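Local coordinates for protein Ras-3 from Cryphonectria parasitica (Cryphonectria parasitica, PDB 4KU4) that belongs to the Ras family of small P-loop proteins and holds guanosine-5'-diphosphate in a pocket of its fold, at residues Thr14-Met19 and His63-Asp68; Thr35-Ser40 and Asp49-Gln54; Arg53-Asp58 and Ala185-Val190. One frame throughout, in Å; residues are numbered along the deposited sequence.

In the fold
All three contacts involve strands 50-57 or 60-67 of the Ras-family sheet. Contact 1 joins two inner strands of the central sheet and is mostly backbone hydrogen bonding, with aliphatic packing mainly on one face. Contact 2 lies at the surface, where the loop after helix 27-35 leans on edge strand 50-57. It mixes methyl and ring packing with charged groups and a magnesium ion. Contact 3 is buried and apolar in the main, and pins the far end of that edge strand to helix 182-196. Contacts 2 and 3 share R53. Strand 50-57 pairs with strand 60-67 of contact 1, and the bond from L64 N to R53 O links contact 1 to both others.

Contact 1. Residues Thr14-Met19 and His63-Asp68; sequences TDKIAM and HLEILD
Residues D15-A18 pair with L64-L67 as parallel neighbours in the sheet. The short strand axes approach to 4.6 Å and cross at -24°. D15, K16, I17 and A18 lie opposite L64, E65, I66 and L67. E65 N donates to D15 O, I17 N to E65 O, L67 N to I17 O and M19 N to L67 O. The E65 bond is the straightest, at 2.9 Å from N to D15 O and 177° at the hydrogen. At the start of the two segments T14 and H63 grip each other twice. T14 N meets a lone pair of H63 O, and H63 N reaches T14 OG1 at 2.9 Å. OG1 stands between the backbone N and carbonyl carbon of T14 (chi1 61°). OG1 in turn donates a hydrogen bond to D15 OD2, meeting it from above the carboxylate plane.

D15, I17, L64 and I66 share one face. L64 CD2 lies 3.8 Å from D15 CB, and the I17 and L64 CD1 methyls are 4.3 Å apart. M19 bends at chi2 and chi3. M19 CG rests 3.6 Å from I66 CG2, and M19 SD is close to the same methyl. K16, A18, E65 and L67 line the other face. There A18 CB and L67 CB are 4.5 Å apart, a light touch.

D68, just past the strand, bonds T28 through OD2, close to a magnesium ion and GDP. On the other edge of strand 15-20, K16 and A18 pair with strand 88-94, while strand 50-57 flanks strand 60-67. Helix 182-196 packs F186, F187 and V190 on the face of I66 and L64, and helix 27-35 adds T31 and L34.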
# COMPACT_ATOMS: atom_id res chain seq x y z
N THR A 14 7.06 4.09 -14.21
CA THR A 14 6.76 2.76 -14.68
C THR A 14 5.54 2.14 -13.98
O THR A 14 4.88 1.27 -14.54
CB THR A 14 7.96 1.83 -14.47
OG1 THR A 14 8.26 1.76 -13.07
CG2 THR A 14 9.17 2.38 -15.20
N ASP A 15 5.24 2.60 -12.77
CA ASP A 15 4.15 2.01 -11.98
C ASP A 15 3.41 3.04 -11.13
O ASP A 15 4.03 3.83 -10.42
CB ASP A 15 4.70 0.92 -11.07
CG ASP A 15 5.28 -0.23 -11.85
OD1 ASP A 15 4.50 -1.09 -12.32
OD2 ASP A 15 6.53 -0.29 -11.98
N LYS A 16 2.08 2.99 -11.19
CA LYS A 16 1.26 3.92 -10.42
C LYS A 16 0.60 3.18 -9.27
O LYS A 16 -0.23 2.31 -9.48
CB LYS A 16 0.19 4.55 -11.32
CG LYS A 16 0.72 5.56 -12.33
CD LYS A 16 -0.21 5.67 -13.52
CE LYS A 16 0.17 6.81 -14.45
NZ LYS A 16 -0.47 6.66 -15.80
N ILE A 17 0.99 3.53 -8.05
CA ILE A 17 0.46 2.90 -6.87
C ILE A 17 -0.37 3.89 -6.05
O ILE A 17 0.04 5.03 -5.85
CB ILE A 17 1.60 2.42 -5.96
CG1 ILE A 17 2.61 1.59 -6.77
CG2 ILE A 17 1.04 1.65 -4.81
CD1 ILE A 17 3.82 1.18 -5.97
N ALA A 18 -1.54 3.45 -5.58
CA ALA A 18 -2.31 4.27 -4.65
C ALA A 18 -2.24 3.74 -3.20
O ALA A 18 -2.34 2.55 -2.97
CB ALA A 18 -3.77 4.44 -5.13
N MET A 19 -2.04 4.65 -2.24
CA MET A 19 -2.21 4.34 -0.82
C MET A 19 -3.67 4.45 -0.42
O MET A 19 -4.33 5.42 -0.75
CB MET A 19 -1.42 5.32 0.03
CG MET A 19 0.00 5.48 -0.41
SD MET A 19 0.93 3.96 -0.21
CE MET A 19 0.99 3.83 1.57
N HIS A 63 10.35 3.11 -11.68
CA HIS A 63 10.08 4.45 -11.16
C HIS A 63 8.64 4.46 -10.68
O HIS A 63 7.71 4.51 -11.47
CB HIS A 63 10.32 5.51 -12.25
CG HIS A 63 10.40 6.92 -11.73
ND1 HIS A 63 10.79 7.98 -12.51
CD2 HIS A 63 10.13 7.43 -10.50
CE1 HIS A 63 10.77 9.09 -11.79
NE2 HIS A 63 10.38 8.78 -10.57
N LEU A 64 8.47 4.38 -9.37
CA LEU A 64 7.15 4.27 -8.77
C LEU A 64 6.62 5.67 -8.51
O LEU A 64 7.33 6.54 -8.02
CB LEU A 64 7.24 3.50 -7.46
CG LEU A 64 8.08 2.21 -7.46
CD1 LEU A 64 8.07 1.51 -6.09
CD2 LEU A 64 7.58 1.28 -8.56
N GLU A 65 5.35 5.90 -8.86
CA GLU A 65 4.67 7.13 -8.51
C GLU A 65 3.58 6.72 -7.51
O GLU A 65 2.70 5.93 -7.84
CB GLU A 65 4.06 7.79 -9.75
CG GLU A 65 3.41 9.15 -9.49
CD GLU A 65 3.27 9.95 -10.77
OE1 GLU A 65 3.93 11.01 -10.89
OE2 GLU A 65 2.53 9.50 -11.67
N ILE A 66 3.67 7.25 -6.30
CA ILE A 66 2.77 6.82 -5.24
C ILE A 66 1.82 7.94 -4.86
O ILE A 66 2.25 9.00 -4.41
CB ILE A 66 3.56 6.34 -4.00
CG1 ILE A 66 4.46 5.17 -4.37
CG2 ILE A 66 2.63 5.92 -2.88
CD1 ILE A 66 5.87 5.35 -3.94
N LEU A 67 0.53 7.69 -5.06
CA LEU A 67 -0.52 8.60 -4.63
C LEU A 67 -0.85 8.44 -3.15
O LEU A 67 -1.43 7.44 -2.73
CB LEU A 67 -1.77 8.40 -5.49
CG LEU A 67 -2.87 9.43 -5.24
CD1 LEU A 67 -2.46 10.80 -5.74
CD2 LEU A 67 -4.17 8.99 -5.90
N ASP A 68 -0.46 9.42 -2.34
CA ASP A 68 -0.85 9.45 -0.94
C ASP A 68 -2.26 10.02 -0.95
O ASP A 68 -2.60 10.82 -1.83
CB ASP A 68 0.11 10.35 -0.15
CG ASP A 68 -0.07 10.24 1.36
OD1 ASP A 68 -0.80 9.34 1.82
OD2 ASP A 68 0.53 11.05 2.10

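Contact 2. Residues Thr35-Ser40 and Asp49-Gln54; sequences TKHVFS and DSYRRQ. With MG (magnesium ion), chain E.
T35 fits closely against the backbone of R52. Its CG2 methyl lies 3.2 Å from R52 O. T35 CG2 also lies 3.8 Å from Y51 CB and 4.0 Å from R53 CB. CG2 is anti to the carbonyl carbon, beside the backbone N. OG1 stands between the backbone N and the carbonyl carbon (chi1 62°), and it bonds T31 O in helix 27-35. The chain then turns at K36, whose positive phi belongs to a Schellman motif.

The ring contact is lighter. H37 CD2 comes to the edge of the Y51 ring, near its plane and 3.8 Å from Y51 CE1. The two planes stand at 73°. D49 CB lies over one face of the Y51 ring, toward its rim, and the Y43 ring stacks on H37.

The outer side is polar and looser. K36 bends at chi2 and chi4, and its NZ lies over one face of the R53 guanidinium, 3.7 Å from NH1. These are like charges. R53 NH2 forms a salt bridge with E183 and also bonds L34 O. K36 NZ makes a long, weak ion pair with E183. At the other end D49 OD2 binds magnesium at 2.2 Å, and five waters complete a six-ligand shell with D49 OD2. D49 OD1 is held by Y43 OH.

The surface loop is thus held to the edge strand by a close methyl contact and one oblique ring contact. E183 probably eases the repulsion between K36 and R53, and the hydrated magnesium probably offsets the charge of D49.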
# COMPACT_ATOMS: atom_id res chain seq x y z
N THR A 35 10.34 6.78 -0.11
CA THR A 35 10.91 7.66 -1.12
C THR A 35 12.13 8.46 -0.65
O THR A 35 12.70 9.20 -1.42
CB THR A 35 9.86 8.62 -1.70
OG1 THR A 35 9.36 9.46 -0.65
CG2 THR A 35 8.72 7.83 -2.32
N LYS A 36 12.51 8.28 0.61
CA LYS A 36 13.72 8.91 1.13
C LYS A 36 13.60 10.43 1.08
O LYS A 36 14.56 11.14 0.77
CB LYS A 36 14.96 8.42 0.37
CG LYS A 36 15.09 6.90 0.26
CD LYS A 36 15.88 6.32 1.43
CE LYS A 36 15.81 4.79 1.44
NZ LYS A 36 16.21 4.22 0.12
N HIS A 37 12.40 10.92 1.39
CA HIS A 37 12.10 12.35 1.38
C HIS A 37 12.98 13.05 2.43
O HIS A 37 13.36 12.43 3.43
CB HIS A 37 10.61 12.54 1.71
CG HIS A 37 10.07 13.90 1.38
ND1 HIS A 37 10.28 15.00 2.19
CD2 HIS A 37 9.32 14.33 0.35
CE1 HIS A 37 9.69 16.05 1.66
NE2 HIS A 37 9.08 15.67 0.55
N VAL A 38 13.28 14.33 2.23
CA VAL A 38 14.27 15.04 3.07
C VAL A 38 13.92 15.16 4.55
O VAL A 38 14.80 15.09 5.41
CB VAL A 38 14.60 16.47 2.56
CG1 VAL A 38 15.67 16.41 1.49
CG2 VAL A 38 13.35 17.19 2.07
N PHE A 39 12.65 15.37 4.85
CA PHE A 39 12.25 15.38 6.24
C PHE A 39 11.49 14.09 6.50
O PHE A 39 10.30 14.09 6.83
CB PHE A 39 11.42 16.62 6.55
CG PHE A 39 12.15 17.91 6.30
CD1 PHE A 39 13.28 18.23 7.03
CD2 PHE A 39 11.68 18.81 5.35
CE1 PHE A 39 13.96 19.42 6.81
CE2 PHE A 39 12.35 20.01 5.13
CZ PHE A 39 13.49 20.31 5.86
N SER A 40 12.20 12.99 6.31
CA SER A 40 11.63 11.65 6.32
C SER A 40 10.78 11.38 7.55
O SER A 40 9.82 10.62 7.50
CB SER A 40 12.76 10.61 6.25
OG SER A 40 12.28 9.31 6.52
N ASP A 49 0.59 14.78 -1.11
CA ASP A 49 1.39 14.85 -2.32
C ASP A 49 1.42 13.51 -3.03
O ASP A 49 0.98 12.49 -2.48
CB ASP A 49 2.87 15.16 -1.98
CG ASP A 49 3.08 16.58 -1.45
OD1 ASP A 49 4.24 16.92 -1.15
OD2 ASP A 49 2.10 17.34 -1.31
N SER A 50 1.89 13.54 -4.28
CA SER A 50 2.19 12.33 -5.01
C SER A 50 3.70 12.25 -4.79
O SER A 50 4.38 13.28 -4.78
CB SER A 50 1.87 12.46 -6.49
OG SER A 50 2.67 11.59 -7.27
N TYR A 51 4.23 11.05 -4.60
CA TYR A 51 5.65 10.86 -4.30
C TYR A 51 6.29 9.93 -5.31
O TYR A 51 5.61 9.12 -5.92
CB TYR A 51 5.83 10.29 -2.88
CG TYR A 51 5.38 11.19 -1.77
CD1 TYR A 51 6.26 12.08 -1.17
CD2 TYR A 51 4.06 11.15 -1.31
CE1 TYR A 51 5.86 12.92 -0.15
CE2 TYR A 51 3.65 11.98 -0.28
CZ TYR A 51 4.54 12.86 0.29
OH TYR A 51 4.15 13.68 1.31
N ARG A 52 7.61 10.03 -5.48
CA ARG A 52 8.30 9.19 -6.45
C ARG A 52 9.47 8.45 -5.82
O ARG A 52 10.19 8.99 -4.97
CB ARG A 52 8.82 10.03 -7.62
CG ARG A 52 7.74 10.66 -8.49
CD ARG A 52 8.32 11.73 -9.40
NE ARG A 52 9.02 12.76 -8.64
CZ ARG A 52 8.46 13.79 -8.02
NH1 ARG A 52 7.14 13.99 -8.05
NH2 ARG A 52 9.24 14.64 -7.36
N ARG A 53 9.66 7.22 -6.26
CA ARG A 53 10.85 6.45 -5.91
C ARG A 53 11.46 5.83 -7.17
O ARG A 53 10.84 4.99 -7.82
CB ARG A 53 10.50 5.35 -4.89
CG ARG A 53 11.65 4.34 -4.63
CD ARG A 53 12.76 4.91 -3.76
NE ARG A 53 13.92 4.02 -3.72
CZ ARG A 53 14.12 3.08 -2.80
NH1 ARG A 53 15.20 2.31 -2.86
NH2 ARG A 53 13.26 2.89 -1.82
N GLN A 54 12.66 6.27 -7.52
CA GLN A 54 13.43 5.58 -8.53
C GLN A 54 14.17 4.48 -7.79
O GLN A 54 14.73 4.72 -6.71
CB GLN A 54 14.43 6.52 -9.20
CG GLN A 54 13.77 7.60 -10.02
CD GLN A 54 14.76 8.39 -10.88
OE1 GLN A 54 15.39 9.34 -10.42
NE2 GLN A 54 14.88 7.99 -12.14
MG MG E . 1.85 19.26 -2.42
O HOH W 1 1.42 21.40 -2.91
O HOH W 2 -0.15 18.71 -2.96
O HOH W 3 1.14 19.84 -0.55
O HOH W 4 3.40 20.30 -1.70
O HOH W 5 2.77 18.86 -4.42

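Contact 3. Residues Arg53-Asp58 and Ala185-Val190; sequences RQCVID and AFFSVV
Helix 182-196 packs against one face of the central sheet, and here F187 reaches I57 and C55 on edge strand 50-57. The short strand and helix axes are 10.3 Å apart and cross at -62°, and F187 and I57 span most of the distance between them. I57 CG1 sits over the centre of the F187 ring, 3.8 Å from its centroid and 7° off the normal, a CH-pi contact. With I57 chi1 at -58°, CG1 is anti to the carbonyl carbon. The I57 CD1 methyl beyond it touches F187 CD1 at 3.8 Å and V190 CG1 at 3.9 Å. C55 SG meets the same ring obliquely, 3.8 Å from F187 CE1, as a sulfur-aromatic contact. R53 takes a smaller part: F187 CZ lies over one face of its guanidinium, toward the rim, while R53 NH2 is tied to E183.

L64 of the next strand also touches F187 and V190. Past the apolar patch, D58 forms a salt bridge with R191, and I57 O bonds R194. The contact itself rests on dispersion around one phenyl ring, and those two polar links, to residues further along the helix, join the strand end to it at the margin.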
# COMPACT_ATOMS: atom_id res chain seq x y z
N ARG A 53 9.66 7.22 -6.26
CA ARG A 53 10.85 6.45 -5.91
C ARG A 53 11.46 5.83 -7.17
O ARG A 53 10.84 4.99 -7.82
CB ARG A 53 10.50 5.35 -4.89
CG ARG A 53 11.65 4.34 -4.63
CD ARG A 53 12.76 4.91 -3.76
NE ARG A 53 13.92 4.02 -3.72
CZ ARG A 53 14.12 3.08 -2.80
NH1 ARG A 53 15.20 2.31 -2.86
NH2 ARG A 53 13.26 2.89 -1.82
N GLN A 54 12.66 6.27 -7.52
CA GLN A 54 13.43 5.58 -8.53
C GLN A 54 14.17 4.48 -7.79
O GLN A 54 14.73 4.72 -6.71
CB GLN A 54 14.43 6.52 -9.20
CG GLN A 54 13.77 7.60 -10.02
CD GLN A 54 14.76 8.39 -10.88
OE1 GLN A 54 15.39 9.34 -10.42
NE2 GLN A 54 14.88 7.99 -12.14
N CYS A 55 14.14 3.27 -8.35
CA CYS A 55 14.77 2.13 -7.70
C CYS A 55 15.05 1.06 -8.74
O CYS A 55 14.70 1.20 -9.91
CB CYS A 55 13.84 1.56 -6.61
SG CYS A 55 12.13 1.23 -7.16
N VAL A 56 15.72 0.00 -8.29
CA VAL A 56 15.87 -1.21 -9.08
C VAL A 56 15.20 -2.33 -8.30
O VAL A 56 15.60 -2.64 -7.18
CB VAL A 56 17.36 -1.56 -9.28
CG1 VAL A 56 17.48 -2.77 -10.20
CG2 VAL A 56 18.11 -0.38 -9.88
N ILE A 57 14.15 -2.91 -8.88
CA ILE A 57 13.44 -4.01 -8.26
C ILE A 57 13.77 -5.30 -9.00
O ILE A 57 13.46 -5.47 -10.18
CB ILE A 57 11.90 -3.78 -8.29
CG1 ILE A 57 11.55 -2.48 -7.56
CG2 ILE A 57 11.20 -4.94 -7.64
CD1 ILE A 57 10.10 -1.93 -7.88
N ASP A 58 14.43 -6.22 -8.30
CA ASP A 58 14.83 -7.49 -8.89
C ASP A 58 15.49 -7.28 -10.25
O ASP A 58 15.09 -7.88 -11.24
CB ASP A 58 13.63 -8.44 -9.00
CG ASP A 58 13.04 -8.78 -7.66
OD1 ASP A 58 13.75 -8.60 -6.64
OD2 ASP A 58 11.87 -9.22 -7.61
N ALA A 185 7.19 -4.14 1.21
CA ALA A 185 5.76 -3.94 1.08
C ALA A 185 5.40 -3.32 -0.28
O ALA A 185 4.58 -3.87 -1.01
CB ALA A 185 5.26 -3.07 2.19
N PHE A 186 6.01 -2.18 -0.60
CA PHE A 186 5.74 -1.51 -1.87
C PHE A 186 6.17 -2.34 -3.08
O PHE A 186 5.45 -2.41 -4.08
CB PHE A 186 6.44 -0.14 -1.94
CG PHE A 186 5.78 0.93 -1.13
CD1 PHE A 186 4.75 1.69 -1.68
CD2 PHE A 186 6.19 1.21 0.16
CE1 PHE A 186 4.14 2.68 -0.95
CE2 PHE A 186 5.58 2.22 0.89
CZ PHE A 186 4.54 2.95 0.33
N PHE A 187 7.35 -2.95 -3.01
CA PHE A 187 7.83 -3.70 -4.16
C PHE A 187 7.02 -4.98 -4.39
O PHE A 187 7.01 -5.53 -5.48
CB PHE A 187 9.31 -4.06 -4.01
CG PHE A 187 10.24 -2.88 -3.94
CD1 PHE A 187 9.78 -1.59 -4.13
CD2 PHE A 187 11.58 -3.08 -3.68
CE1 PHE A 187 10.64 -0.51 -4.07
CE2 PHE A 187 12.45 -2.00 -3.61
CZ PHE A 187 11.98 -0.72 -3.81
N SER A 188 6.31 -5.43 -3.36
CA SER A 188 5.57 -6.69 -3.47
C SER A 188 4.55 -6.67 -4.59
O SER A 188 4.34 -7.67 -5.27
CB SER A 188 4.92 -7.07 -2.13
OG SER A 188 3.84 -6.21 -1.79
N VAL A 189 3.90 -5.52 -4.80
CA VAL A 189 2.85 -5.48 -5.82
C VAL A 189 3.44 -5.36 -7.22
O VAL A 189 2.86 -5.84 -8.19
CB VAL A 189 1.83 -4.37 -5.55
CG1 VAL A 189 0.86 -4.81 -4.44
CG2 VAL A 189 2.51 -3.07 -5.20
N VAL A 190 4.61 -4.75 -7.32
CA VAL A 190 5.33 -4.74 -8.58
C VAL A 190 5.78 -6.15 -8.94
O VAL A 190 5.62 -6.60 -10.08
CB VAL A 190 6.58 -3.83 -8.54
CG1 VAL A 190 7.39 -3.99 -9.84
CG2 VAL A 190 6.17 -2.37 -8.27